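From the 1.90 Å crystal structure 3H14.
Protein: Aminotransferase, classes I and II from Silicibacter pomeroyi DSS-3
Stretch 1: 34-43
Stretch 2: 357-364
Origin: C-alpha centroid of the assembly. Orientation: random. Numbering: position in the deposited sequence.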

# COMPACT_ATOMS: atom_id res chain seq x y z
N ILE A 34 -11.00 -7.47 17.54
CA ILE A 34 -11.24 -6.48 16.51
C ILE A 34 -9.90 -6.30 15.76
O ILE A 34 -8.84 -6.02 16.34
CB ILE A 34 -11.77 -5.15 17.06
CG1 ILE A 34 -13.07 -5.36 17.85
CG2 ILE A 34 -11.98 -4.15 15.91
CD1 ILE A 34 -14.24 -5.85 17.00
N HIS A 35 -9.96 -6.51 14.45
CA HIS A 35 -8.76 -6.64 13.62
C HIS A 35 -8.49 -5.29 13.03
O HIS A 35 -9.12 -4.93 12.06
CB HIS A 35 -8.97 -7.70 12.56
CG HIS A 35 -8.80 -9.09 13.08
ND1 HIS A 35 -7.57 -9.70 13.11
CD2 HIS A 35 -9.67 -9.95 13.64
CE1 HIS A 35 -7.70 -10.90 13.66
NE2 HIS A 35 -8.96 -11.07 14.00
N MSE A 36 -7.63 -4.52 13.71
CA MSE A 36 -7.14 -3.22 13.23
C MSE A 36 -5.68 -3.27 12.78
O MSE A 36 -5.01 -2.24 12.65
CB MSE A 36 -7.37 -2.14 14.30
CG MSE A 36 -8.82 -1.94 14.55
SE MSE A 36 -9.19 -0.49 15.84
CE MSE A 36 -10.91 0.04 15.16
N GLU A 37 -5.21 -4.47 12.48
CA GLU A 37 -3.82 -4.75 12.10
C GLU A 37 -3.58 -5.08 10.62
O GLU A 37 -2.40 -5.18 10.23
CB GLU A 37 -3.23 -5.87 12.96
CG GLU A 37 -3.47 -7.36 12.54
CD GLU A 37 -4.90 -7.84 12.69
OE1 GLU A 37 -5.83 -7.01 12.80
OE2 GLU A 37 -5.10 -9.07 12.65
N VAL A 38 -4.63 -5.27 9.83
CA VAL A 38 -4.46 -5.81 8.46
C VAL A 38 -4.46 -4.71 7.43
O VAL A 38 -5.14 -3.73 7.57
CB VAL A 38 -5.50 -6.88 8.07
CG1 VAL A 38 -5.02 -7.64 6.81
CG2 VAL A 38 -5.75 -7.89 9.21
N GLY A 39 -3.65 -4.87 6.40
CA GLY A 39 -3.57 -3.88 5.38
C GLY A 39 -4.32 -4.32 4.13
O GLY A 39 -3.77 -4.28 3.06
N GLN A 40 -5.57 -4.74 4.31
CA GLN A 40 -6.39 -5.28 3.22
C GLN A 40 -7.83 -4.95 3.53
O GLN A 40 -8.19 -4.89 4.71
CB GLN A 40 -6.31 -6.81 3.14
CG GLN A 40 -4.95 -7.42 3.40
CD GLN A 40 -5.00 -8.94 3.53
OE1 GLN A 40 -6.04 -9.54 3.89
NE2 GLN A 40 -3.88 -9.58 3.26
N PRO A 41 -8.66 -4.76 2.49
CA PRO A 41 -10.07 -4.51 2.71
C PRO A 41 -10.78 -5.61 3.52
O PRO A 41 -10.37 -6.78 3.48
CB PRO A 41 -10.65 -4.44 1.30
CG PRO A 41 -9.52 -4.08 0.46
CD PRO A 41 -8.33 -4.72 1.05
N GLY A 42 -11.82 -5.22 4.25
CA GLY A 42 -12.65 -6.18 4.94
C GLY A 42 -13.52 -6.95 3.95
O GLY A 42 -14.02 -8.03 4.25
N THR A 43 -13.70 -6.43 2.74
CA THR A 43 -14.61 -7.02 1.78
C THR A 43 -13.88 -7.93 0.81
O THR A 43 -12.68 -7.85 0.63
CB THR A 43 -15.38 -5.94 1.03
OG1 THR A 43 -14.46 -4.95 0.55
CG2 THR A 43 -16.41 -5.29 1.97
N LEU A 357 2.64 3.31 16.03
CA LEU A 357 1.67 2.26 15.75
C LEU A 357 0.90 2.57 14.48
O LEU A 357 0.62 3.73 14.18
CB LEU A 357 0.61 2.19 16.87
CG LEU A 357 0.79 1.46 18.17
CD1 LEU A 357 -0.51 1.54 18.95
CD2 LEU A 357 1.19 -0.00 18.02
N ARG A 358 0.46 1.53 13.77
CA ARG A 358 -0.46 1.70 12.65
C ARG A 358 -1.80 1.06 13.00
O ARG A 358 -1.83 -0.08 13.39
CB ARG A 358 0.09 1.06 11.37
CG ARG A 358 -0.70 1.45 10.15
CD ARG A 358 -0.45 0.56 8.93
NE ARG A 358 -1.02 -0.79 9.09
CZ ARG A 358 -0.88 -1.76 8.18
NH1 ARG A 358 -0.21 -1.53 7.06
NH2 ARG A 358 -1.39 -2.95 8.40
N PHE A 359 -2.89 1.80 12.84
CA PHE A 359 -4.24 1.28 12.92
C PHE A 359 -4.75 1.13 11.52
O PHE A 359 -4.49 1.99 10.69
CB PHE A 359 -5.17 2.25 13.64
CG PHE A 359 -4.78 2.55 15.05
CD1 PHE A 359 -5.32 1.80 16.10
CD2 PHE A 359 -3.86 3.56 15.33
CE1 PHE A 359 -4.97 2.07 17.41
CE2 PHE A 359 -3.50 3.85 16.64
CZ PHE A 359 -4.05 3.11 17.69
N SER A 360 -5.53 0.09 11.26
CA SER A 360 -6.25 -0.06 10.01
C SER A 360 -7.74 0.08 10.32
O SER A 360 -8.19 -0.45 11.31
CB SER A 360 -5.96 -1.42 9.35
OG SER A 360 -6.83 -1.58 8.21
N TYR A 361 -8.48 0.80 9.50
CA TYR A 361 -9.92 0.91 9.68
C TYR A 361 -10.69 0.31 8.48
O TYR A 361 -11.76 0.76 8.15
CB TYR A 361 -10.33 2.35 10.02
CG TYR A 361 -9.91 3.47 9.10
CD1 TYR A 361 -8.78 4.25 9.36
CD2 TYR A 361 -10.65 3.79 7.98
CE1 TYR A 361 -8.40 5.27 8.50
CE2 TYR A 361 -10.28 4.80 7.14
CZ TYR A 361 -9.17 5.56 7.41
OH TYR A 361 -8.83 6.56 6.54
N ALA A 362 -10.14 -0.76 7.91
CA ALA A 362 -10.70 -1.38 6.70
C ALA A 362 -11.89 -2.30 7.00
O ALA A 362 -12.56 -2.73 6.06
CB ALA A 362 -9.61 -2.15 5.98
N ARG A 363 -12.22 -2.53 8.26
CA ARG A 363 -13.38 -3.35 8.64
C ARG A 363 -14.73 -2.61 8.70
O ARG A 363 -14.80 -1.40 8.47
CB ARG A 363 -13.08 -4.03 9.97
CG ARG A 363 -11.90 -5.05 9.95
CD ARG A 363 -12.30 -6.31 9.26
NE ARG A 363 -11.21 -7.27 9.03
CZ ARG A 363 -11.17 -8.51 9.53
NH1 ARG A 363 -12.15 -8.96 10.32
NH2 ARG A 363 -10.15 -9.30 9.26
N ALA A 364 -15.82 -3.35 8.96
CA ALA A 364 -17.16 -2.77 9.05
C ALA A 364 -17.22 -1.67 10.11
O ALA A 364 -16.47 -1.71 11.09
CB ALA A 364 -18.20 -3.88 9.43
O HOH W 1 -9.88 -2.57 10.48
O HOH W 2 -2.64 -1.68 11.18
O HOH W 3 -0.76 -5.70 6.89

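Ser360 is the polar center of this contact. Its backbone N donates to Met36 O at 2.8 Å, and its side-chain OG donates to Val38 O, also at 2.8 Å, so one residue engages two carbonyls of the other stretch. Serine suits the place: its CB points toward the other stretch, and its short side chain (chi1 t) puts the hydroxyl within reach of a main-chain acceptor. The same OG weakly accepts from Ala362 N at 3.4 Å.

The chains run in the same direction, Met36 beside Ser360 (CA to CA 4.6 Å) and Gly42 beside Arg363 (CA to CA 4.7 Å). Near the latter pair, Gly42 N donates to Ala362 O at 3.2 Å. Glycine fits closely here, since a CB built on it would point toward the partner and lie only 2.9 Å from Ala362 O, a clash.

Arg358 reaches across with its side chain, which starts out sideways, then turns at chi3 (p), so that its end comes nearer. NH2 gives a weak hydrogen bond to Glu37 O at 3.1 Å, with the carbonyl near the guanidinium plane. Water 2 reinforces this corner, donating to Met36 O and Arg358 O while accepting from Arg358 NE, each at 2.8 Å. Water 1 donates to His35 O at 2.9 Å and to Ser360 O at 2.8 Å, bridging two carbonyls that, both being acceptors, cannot bond each other; it also accepts from Arg363 N at 3.2 Å.

Packing completes the contact. Arg363 curls back so that its guanidinium lays one face over His35 CB, 3.8 Å from Arg363 CZ, while Arg363 CG sits 3.5 Å from His35 O. The imidazole is held from its own stretch, His35 ND1 donating to Glu37 OE2 at 2.6 Å. The small methyl of Ala362 points toward the other stretch, its CB 3.3 Å from Gln40 O and 4.1 Å from Pro41 CA.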